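Long-range contact in probable dehydrogenase (Bordetella bronchiseptica, PDB 3MOI), which probably catalyses NAD(P)-dependent oxidation or reduction of a still unidentified substrate, as a member of the GFO/IDH/MocA oxidoreductase family: residues Gly232-Trp244 with Arg250-Val262. Residues are numbered along the deposited sequence; the frame is centred on the assembly and turned at random.
Sequences GYDHFDSDEMHFW and RAKQPNHGGARKV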
ATOM      1  N   GLY A 232      -6.221   1.755 -12.401  1.00 35.05           N
ATOM      2  CA  GLY A 232      -6.969   0.962 -13.387  1.00 35.26           C
ATOM      3  C   GLY A 232      -6.459   1.111 -14.801  1.00 35.51           C
ATOM      4  O   GLY A 232      -7.150   0.765 -15.740  1.00 35.19           O
ATOM      5  N   TYR A 233      -5.228   1.604 -14.957  1.00 36.16           N
ATOM      6  CA  TYR A 233      -4.724   1.989 -16.283  1.00 35.92           C
ATOM      7  C   TYR A 233      -4.110   0.815 -17.052  1.00 36.48           C
ATOM      8  O   TYR A 233      -3.531   1.006 -18.125  1.00 36.70           O
ATOM      9  CB  TYR A 233      -3.737   3.156 -16.131  1.00 35.66           C
ATOM     10  CG  TYR A 233      -4.386   4.407 -15.526  1.00 34.97           C
ATOM     11  CD1 TYR A 233      -5.341   5.143 -16.233  1.00 32.28           C
ATOM     12  CD2 TYR A 233      -4.054   4.844 -14.245  1.00 35.54           C
ATOM     13  CE1 TYR A 233      -5.950   6.279 -15.678  1.00 33.72           C
ATOM     14  CE2 TYR A 233      -4.680   5.983 -13.668  1.00 35.95           C
ATOM     15  CZ  TYR A 233      -5.622   6.682 -14.395  1.00 35.59           C
ATOM     16  OH  TYR A 233      -6.213   7.786 -13.856  1.00 35.98           O
ATOM     17  N   ASP A 234      -4.247  -0.401 -16.517  1.00 36.42           N
ATOM     18  CA  ASP A 234      -3.740  -1.602 -17.169  1.00 36.48           C
ATOM     19  C   ASP A 234      -2.215  -1.621 -17.250  1.00 36.79           C
ATOM     20  O   ASP A 234      -1.619  -2.113 -18.253  1.00 35.44           O
ATOM     21  CB  ASP A 234      -4.315  -1.753 -18.580  1.00 36.49           C
ATOM     22  CG  ASP A 234      -4.125  -3.165 -19.134  1.00 38.46           C
ATOM     23  OD1 ASP A 234      -4.551  -3.400 -20.296  1.00 41.65           O
ATOM     24  OD2 ASP A 234      -3.535  -4.029 -18.408  1.00 39.38           O
ATOM     25  N   HIS A 235      -1.577  -1.096 -16.200  1.00 36.51           N
ATOM     26  CA  HIS A 235      -0.127  -1.099 -16.126  1.00 36.42           C
ATOM     27  C   HIS A 235       0.225  -2.180 -15.130  1.00 36.72           C
ATOM     28  O   HIS A 235       0.109  -3.339 -15.453  1.00 37.22           O
ATOM     29  CB  HIS A 235       0.375   0.258 -15.726  1.00 36.70           C
ATOM     30  CG  HIS A 235       0.220   1.285 -16.793  1.00 37.32           C
ATOM     31  ND1 HIS A 235       0.089   2.632 -16.512  1.00 37.41           N
ATOM     32  CD2 HIS A 235       0.174   1.169 -18.143  1.00 37.98           C
ATOM     33  CE1 HIS A 235      -0.016   3.303 -17.650  1.00 39.09           C
ATOM     34  NE2 HIS A 235       0.031   2.441 -18.653  1.00 39.15           N
ATOM     35  N   PHE A 236       0.641  -1.858 -13.903  1.00 37.53           N
ATOM     36  CA  PHE A 236       0.959  -2.941 -12.959  1.00 36.21           C
ATOM     37  C   PHE A 236      -0.311  -3.769 -12.794  1.00 36.16           C
ATOM     38  O   PHE A 236      -1.426  -3.251 -12.967  1.00 34.70           O
ATOM     39  CB  PHE A 236       1.464  -2.428 -11.617  1.00 35.69           C
ATOM     40  CG  PHE A 236       1.808  -3.533 -10.651  1.00 35.48           C
ATOM     41  CD1 PHE A 236       2.744  -4.479 -10.976  1.00 35.61           C
ATOM     42  CD2 PHE A 236       1.173  -3.650  -9.457  1.00 36.12           C
ATOM     43  CE1 PHE A 236       3.054  -5.496 -10.105  1.00 35.13           C
ATOM     44  CE2 PHE A 236       1.475  -4.681  -8.597  1.00 36.93           C
ATOM     45  CZ  PHE A 236       2.427  -5.598  -8.928  1.00 34.73           C
ATOM     46  N   ASP A 237      -0.129  -5.055 -12.500  1.00 36.60           N
ATOM     47  CA  ASP A 237      -1.262  -5.930 -12.249  1.00 37.43           C
ATOM     48  C   ASP A 237      -1.006  -6.661 -10.983  1.00 36.96           C
ATOM     49  O   ASP A 237      -0.119  -7.514 -10.931  1.00 37.25           O
ATOM     50  CB  ASP A 237      -1.458  -6.924 -13.382  1.00 37.88           C
ATOM     51  CG  ASP A 237      -2.528  -7.968 -13.071  1.00 40.58           C
ATOM     52  OD1 ASP A 237      -3.106  -7.958 -11.949  1.00 45.90           O
ATOM     53  OD2 ASP A 237      -2.785  -8.824 -13.953  1.00 43.69           O
ATOM     54  N   SER A 238      -1.820  -6.347  -9.980  1.00 36.62           N
ATOM     55  CA  SER A 238      -1.537  -6.740  -8.609  1.00 36.57           C
ATOM     56  C   SER A 238      -1.937  -8.169  -8.304  1.00 35.91           C
ATOM     57  O   SER A 238      -1.671  -8.668  -7.225  1.00 35.29           O
ATOM     58  CB  SER A 238      -2.176  -5.757  -7.579  1.00 37.07           C
ATOM     59  OG  SER A 238      -3.465  -5.295  -7.964  1.00 36.41           O
ATOM     60  N   ASP A 239      -2.554  -8.862  -9.242  1.00 35.87           N
ATOM     61  CA  ASP A 239      -2.770 -10.279  -9.013  1.00 35.72           C
ATOM     62  C   ASP A 239      -1.407 -11.011  -8.890  1.00 36.27           C
ATOM     63  O   ASP A 239      -1.306 -12.071  -8.256  1.00 36.08           O
ATOM     64  CB  ASP A 239      -3.670 -10.858 -10.090  1.00 36.19           C
ATOM     65  CG  ASP A 239      -5.098 -10.209 -10.122  1.00 36.05           C
ATOM     66  OD1 ASP A 239      -5.579  -9.715  -9.071  1.00 34.77           O
ATOM     67  OD2 ASP A 239      -5.723 -10.238 -11.214  1.00 30.63           O
ATOM     68  N   GLU A 240      -0.333 -10.412  -9.422  1.00 36.83           N
ATOM     69  CA  GLU A 240       1.013 -10.900  -9.130  1.00 36.58           C
ATOM     70  C   GLU A 240       1.292 -10.999  -7.633  1.00 36.27           C
ATOM     71  O   GLU A 240       2.077 -11.815  -7.208  1.00 36.81           O
ATOM     72  CB  GLU A 240       2.069 -10.020  -9.776  1.00 36.67           C
ATOM     73  CG  GLU A 240       3.482 -10.595  -9.626  1.00 37.88           C
ATOM     74  CD  GLU A 240       4.500  -9.915 -10.523  1.00 42.12           C
ATOM     75  OE1 GLU A 240       4.090  -9.168 -11.434  1.00 44.35           O
ATOM     76  OE2 GLU A 240       5.722 -10.098 -10.310  1.00 45.08           O
ATOM     77  N   MET A 241       0.685 -10.141  -6.817  1.00 36.23           N
ATOM     78  CA  MET A 241       0.968 -10.168  -5.386  1.00 34.87           C
ATOM     79  C   MET A 241      -0.117 -10.930  -4.680  1.00 34.96           C
ATOM     80  O   MET A 241      -0.101 -11.063  -3.463  1.00 33.89           O
ATOM     81  CB  MET A 241       1.176  -8.753  -4.846  1.00 35.07           C
ATOM     82  CG  MET A 241       2.555  -8.101  -5.263  1.00 35.14           C
ATOM     83  SD  MET A 241       2.575  -6.352  -4.837  1.00 32.26           S
ATOM     84  CE  MET A 241       4.132  -6.104  -5.634  1.00 38.20           C
ATOM     85  N   HIS A 242      -1.042 -11.493  -5.455  1.00 35.99           N
ATOM     86  CA  HIS A 242      -2.057 -12.387  -4.921  1.00 36.55           C
ATOM     87  C   HIS A 242      -2.105 -13.702  -5.741  1.00 38.18           C
ATOM     88  O   HIS A 242      -3.092 -14.009  -6.418  1.00 39.28           O
ATOM     89  CB  HIS A 242      -3.398 -11.679  -4.926  1.00 35.87           C
ATOM     90  CG  HIS A 242      -4.432 -12.366  -4.101  1.00 35.56           C
ATOM     91  ND1 HIS A 242      -4.435 -12.313  -2.723  1.00 33.98           N
ATOM     92  CD2 HIS A 242      -5.466 -13.164  -4.453  1.00 33.82           C
ATOM     93  CE1 HIS A 242      -5.432 -13.046  -2.260  1.00 32.30           C
ATOM     94  NE2 HIS A 242      -6.081 -13.560  -3.290  1.00 36.08           N
ATOM     95  N   PHE A 243      -1.005 -14.452  -5.698  1.00 39.83           N
ATOM     96  CA  PHE A 243      -0.903 -15.848  -6.219  1.00 40.11           C
ATOM     97  C   PHE A 243      -1.353 -16.034  -7.662  1.00 40.55           C
ATOM     98  O   PHE A 243      -1.666 -17.162  -8.086  1.00 40.86           O
ATOM     99  CB  PHE A 243      -1.683 -16.776  -5.298  1.00 40.36           C
ATOM    100  CG  PHE A 243      -1.498 -16.460  -3.841  1.00 40.94           C
ATOM    101  CD1 PHE A 243      -0.378 -16.922  -3.161  1.00 39.14           C
ATOM    102  CD2 PHE A 243      -2.432 -15.648  -3.163  1.00 43.22           C
ATOM    103  CE1 PHE A 243      -0.188 -16.629  -1.818  1.00 41.73           C
ATOM    104  CE2 PHE A 243      -2.255 -15.321  -1.808  1.00 43.45           C
ATOM    105  CZ  PHE A 243      -1.116 -15.835  -1.131  1.00 45.12           C
ATOM    106  N   TRP A 244      -1.357 -14.933  -8.427  1.00 40.63           N
ATOM    107  CA  TRP A 244      -1.859 -14.928  -9.810  1.00 40.23           C
ATOM    108  C   TRP A 244      -3.255 -15.573  -9.902  1.00 40.84           C
ATOM    109  O   TRP A 244      -3.519 -16.340 -10.826  1.00 41.71           O
ATOM    110  CB  TRP A 244      -0.853 -15.599 -10.783  1.00 39.48           C
ATOM    111  CG  TRP A 244       0.298 -14.752 -11.159  1.00 36.77           C
ATOM    112  CD1 TRP A 244       1.632 -14.939 -10.816  1.00 36.78           C
ATOM    113  CD2 TRP A 244       0.263 -13.568 -11.959  1.00 34.42           C
ATOM    114  NE1 TRP A 244       2.398 -13.929 -11.349  1.00 32.78           N
ATOM    115  CE2 TRP A 244       1.585 -13.089 -12.067  1.00 33.87           C
ATOM    116  CE3 TRP A 244      -0.759 -12.862 -12.596  1.00 34.07           C
ATOM    117  CZ2 TRP A 244       1.895 -11.922 -12.762  1.00 35.15           C
ATOM    118  CZ3 TRP A 244      -0.444 -11.714 -13.304  1.00 34.53           C
ATOM    119  CH2 TRP A 244       0.874 -11.248 -13.372  1.00 33.81           C
ATOM    120  N   ARG A 250     -10.702 -17.572 -10.526  1.00 47.81           N
ATOM    121  CA  ARG A 250     -10.094 -18.487 -11.515  1.00 48.69           C
ATOM    122  C   ARG A 250      -8.667 -18.024 -11.759  1.00 49.66           C
ATOM    123  O   ARG A 250      -8.379 -16.837 -11.699  1.00 50.36           O
ATOM    124  CB  ARG A 250     -10.906 -18.535 -12.813  1.00 48.69           C
ATOM    125  N   ALA A 251      -7.745 -18.946 -11.979  1.00 50.63           N
ATOM    126  CA  ALA A 251      -6.336 -18.567 -12.159  1.00 50.99           C
ATOM    127  C   ALA A 251      -6.177 -17.553 -13.309  1.00 51.66           C
ATOM    128  O   ALA A 251      -6.928 -17.601 -14.262  1.00 52.12           O
ATOM    129  CB  ALA A 251      -5.494 -19.790 -12.396  1.00 50.58           C
ATOM    130  N   LYS A 252      -5.215 -16.633 -13.202  1.00 52.03           N
ATOM    131  CA  LYS A 252      -5.046 -15.549 -14.195  1.00 52.34           C
ATOM    132  C   LYS A 252      -3.750 -15.725 -14.933  1.00 52.49           C
ATOM    133  O   LYS A 252      -2.773 -16.269 -14.390  1.00 52.10           O
ATOM    134  CB  LYS A 252      -5.003 -14.127 -13.536  1.00 52.81           C
ATOM    135  CG  LYS A 252      -5.661 -12.972 -14.382  1.00 51.60           C
ATOM    136  CD  LYS A 252      -4.919 -11.644 -14.304  1.00 49.51           C
ATOM    137  CE  LYS A 252      -5.786 -10.409 -14.699  1.00 48.10           C
ATOM    138  NZ  LYS A 252      -5.271  -9.159 -13.975  1.00 44.05           N
ATOM    139  N   GLN A 253      -3.735 -15.215 -16.161  1.00 52.55           N
ATOM    140  CA  GLN A 253      -2.540 -15.269 -16.978  1.00 52.91           C
ATOM    141  C   GLN A 253      -2.070 -13.834 -17.170  1.00 51.61           C
ATOM    142  O   GLN A 253      -2.864 -12.925 -17.414  1.00 51.39           O
ATOM    143  CB  GLN A 253      -2.728 -16.054 -18.324  1.00 53.79           C
ATOM    144  CG  GLN A 253      -4.098 -15.848 -19.051  1.00 56.52           C
ATOM    145  CD  GLN A 253      -4.587 -17.096 -19.842  1.00 60.19           C
ATOM    146  OE1 GLN A 253      -3.811 -17.761 -20.545  1.00 62.00           O
ATOM    147  NE2 GLN A 253      -5.885 -17.394 -19.732  1.00 60.43           N
ATOM    148  N   PRO A 254      -0.765 -13.620 -17.036  1.00 49.73           N
ATOM    149  CA  PRO A 254      -0.329 -12.278 -17.306  1.00 49.01           C
ATOM    150  C   PRO A 254      -0.762 -11.789 -18.698  1.00 48.48           C
ATOM    151  O   PRO A 254      -0.596 -12.510 -19.676  1.00 49.02           O
ATOM    152  CB  PRO A 254       1.186 -12.398 -17.181  1.00 49.04           C
ATOM    153  CG  PRO A 254       1.391 -13.537 -16.210  1.00 48.59           C
ATOM    154  CD  PRO A 254       0.305 -14.485 -16.508  1.00 49.09           C
ATOM    155  N   ASN A 255      -1.307 -10.579 -18.776  1.00 47.95           N
ATOM    156  CA  ASN A 255      -1.694  -9.946 -20.047  1.00 47.94           C
ATOM    157  C   ASN A 255      -1.642  -8.387 -19.959  1.00 47.75           C
ATOM    158  O   ASN A 255      -2.603  -7.674 -20.239  1.00 47.49           O
ATOM    159  CB  ASN A 255      -3.093 -10.458 -20.467  1.00 48.05           C
ATOM    160  CG  ASN A 255      -3.414 -10.207 -21.964  1.00 48.10           C
ATOM    161  OD1 ASN A 255      -2.618 -10.478 -22.869  1.00 48.36           O
ATOM    162  ND2 ASN A 255      -4.602  -9.688 -22.208  1.00 48.74           N
ATOM    163  N   HIS A 256      -0.488  -7.857 -19.608  1.00 47.56           N
ATOM    164  CA  HIS A 256      -0.382  -6.454 -19.295  1.00 47.52           C
ATOM    165  C   HIS A 256      -0.831  -5.490 -20.411  1.00 47.84           C
ATOM    166  O   HIS A 256      -1.633  -4.596 -20.219  1.00 46.83           O
ATOM    167  CB  HIS A 256       1.027  -6.183 -18.823  1.00 47.75           C
ATOM    168  CG  HIS A 256       1.432  -7.023 -17.648  1.00 47.08           C
ATOM    169  ND1 HIS A 256       1.373  -6.569 -16.354  1.00 48.09           N
ATOM    170  CD2 HIS A 256       1.912  -8.284 -17.575  1.00 47.37           C
ATOM    171  CE1 HIS A 256       1.802  -7.507 -15.532  1.00 46.07           C
ATOM    172  NE2 HIS A 256       2.146  -8.556 -16.249  1.00 45.97           N
ATOM    173  N   GLY A 257      -0.344  -5.657 -21.605  1.00 49.63           N
ATOM    174  CA  GLY A 257      -0.986  -4.928 -22.723  1.00 50.93           C
ATOM    175  C   GLY A 257      -2.523  -5.058 -22.693  1.00 50.93           C
ATOM    176  O   GLY A 257      -3.269  -4.084 -22.862  1.00 50.85           O
ATOM    177  N   GLY A 258      -2.960  -6.284 -22.441  1.00 51.10           N
ATOM    178  CA  GLY A 258      -4.353  -6.729 -22.548  1.00 51.25           C
ATOM    179  C   GLY A 258      -5.456  -5.841 -23.075  1.00 51.07           C
ATOM    180  O   GLY A 258      -5.712  -5.811 -24.272  1.00 51.33           O
ATOM    181  N   ALA A 259      -6.113  -5.136 -22.163  1.00 50.56           N
ATOM    182  CA  ALA A 259      -7.363  -4.490 -22.471  1.00 50.16           C
ATOM    183  C   ALA A 259      -7.155  -3.290 -23.356  1.00 49.74           C
ATOM    184  O   ALA A 259      -8.026  -2.947 -24.138  1.00 49.90           O
ATOM    185  CB  ALA A 259      -8.101  -4.091 -21.148  1.00 50.05           C
ATOM    186  N   ARG A 260      -6.010  -2.640 -23.208  1.00 50.33           N
ATOM    187  CA  ARG A 260      -5.631  -1.520 -24.059  1.00 51.09           C
ATOM    188  C   ARG A 260      -5.305  -1.970 -25.519  1.00 51.46           C
ATOM    189  O   ARG A 260      -5.649  -1.268 -26.471  1.00 51.32           O
ATOM    190  CB  ARG A 260      -4.444  -0.761 -23.440  1.00 50.96           C
ATOM    191  CG  ARG A 260      -4.031   0.476 -24.249  1.00 52.39           C
ATOM    192  CD  ARG A 260      -2.667   1.081 -23.836  1.00 55.20           C
ATOM    193  NE  ARG A 260      -2.791   1.881 -22.608  1.00 56.35           N
ATOM    194  CZ  ARG A 260      -2.673   1.408 -21.367  1.00 55.32           C
ATOM    195  NH1 ARG A 260      -2.382   0.118 -21.167  1.00 55.15           N
ATOM    196  NH2 ARG A 260      -2.809   2.244 -20.325  1.00 53.69           N
ATOM    197  N   LYS A 261      -4.645  -3.120 -25.683  1.00 51.83           N
ATOM    198  CA  LYS A 261      -4.415  -3.716 -27.012  1.00 52.83           C
ATOM    199  C   LYS A 261      -5.753  -3.959 -27.692  1.00 51.87           C
ATOM    200  O   LYS A 261      -6.018  -3.429 -28.763  1.00 51.17           O
ATOM    201  CB  LYS A 261      -3.652  -5.052 -26.886  1.00 53.73           C
ATOM    202  CG  LYS A 261      -2.909  -5.553 -28.156  1.00 56.94           C
ATOM    203  CD  LYS A 261      -2.226  -6.964 -27.964  1.00 60.67           C
ATOM    204  CE  LYS A 261      -1.681  -7.215 -26.480  1.00 63.41           C
ATOM    205  NZ  LYS A 261      -0.565  -6.284 -25.956  1.00 62.37           N
ATOM    206  N   VAL A 262      -6.609  -4.729 -27.039  1.00 51.61           N
ATOM    207  CA  VAL A 262      -7.930  -5.022 -27.592  1.00 51.51           C
ATOM    208  C   VAL A 262      -8.610  -3.741 -28.100  1.00 52.67           C
ATOM    209  O   VAL A 262      -9.190  -3.742 -29.176  1.00 53.03           O
ATOM    210  CB  VAL A 262      -8.838  -5.799 -26.600  1.00 50.81           C
ATOM    211  CG1 VAL A 262     -10.250  -5.816 -27.096  1.00 49.22           C
ATOM    212  CG2 VAL A 262      -8.333  -7.230 -26.373  1.00 48.20           C
TER
HETATM  213  O   HOH W   1      -4.545  -7.081 -18.297  1.00 36.49           O
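Pro254 lies over one face of the Trp244 indole, its CG 3.8 Å from the centroid of the six-membered ring and 16° off the normal, a CH-pi contact; the opposite face rests on the backbone of Asp239 and Glu240, so the ring is sandwiched. His256 comes to the indole edge through NE2, while His235 O lies in the plane of the His256 imidazole, at its edge. The remaining flat pair is His235 and Arg260, whose ring and guanidinium planes are only 6° apart, with Arg260 NH2 approaching the imidazole obliquely; Tyr233 O lies over one face of the His235 ring, toward its rim. Arg260, bent at chi3, reaches past Asp234 so that NH2 donates to Tyr233 O at 2.6 Å. Both NH2 and His235 NE2 also bind Asp324 of the second subunit, and the guanidinium makes a cation-pi contact with Tyr158.

Lys252 NZ forms salt bridges with Asp237 OD2 (2.5 Å) and Asp239 OD2 (3.0 Å), meeting each from above its carboxylate plane. OD1 of Asp237 is meanwhile engaged by Asp239 N in an Asx turn, which fixes the acid at the start of the 3-10 segment. At the far end, Asp234 extends its carboxylate to the beginning of helix 258-265, with CG anti to the backbone N (chi1 -164°). There OD1 accepts from Ala259 N at 3.0 Å on its syn side, and weakly from Arg260 N, while a water lies within hydrogen-bonding distance of OD2 and Asn255 O. Between strand 225-231 of the C-terminal domain and that helix, the connection thus folds back on itself. One lysine shared by two acids should favour their ionised forms. For Asp234 the influences oppose: the helix N-terminus and Arg260, which also reaches Asp324 of the second subunit, would favour its negative charge, whereas the carbonyl oxygens of His256 and Gly257 crowding the carboxylate would tend to raise its pKa.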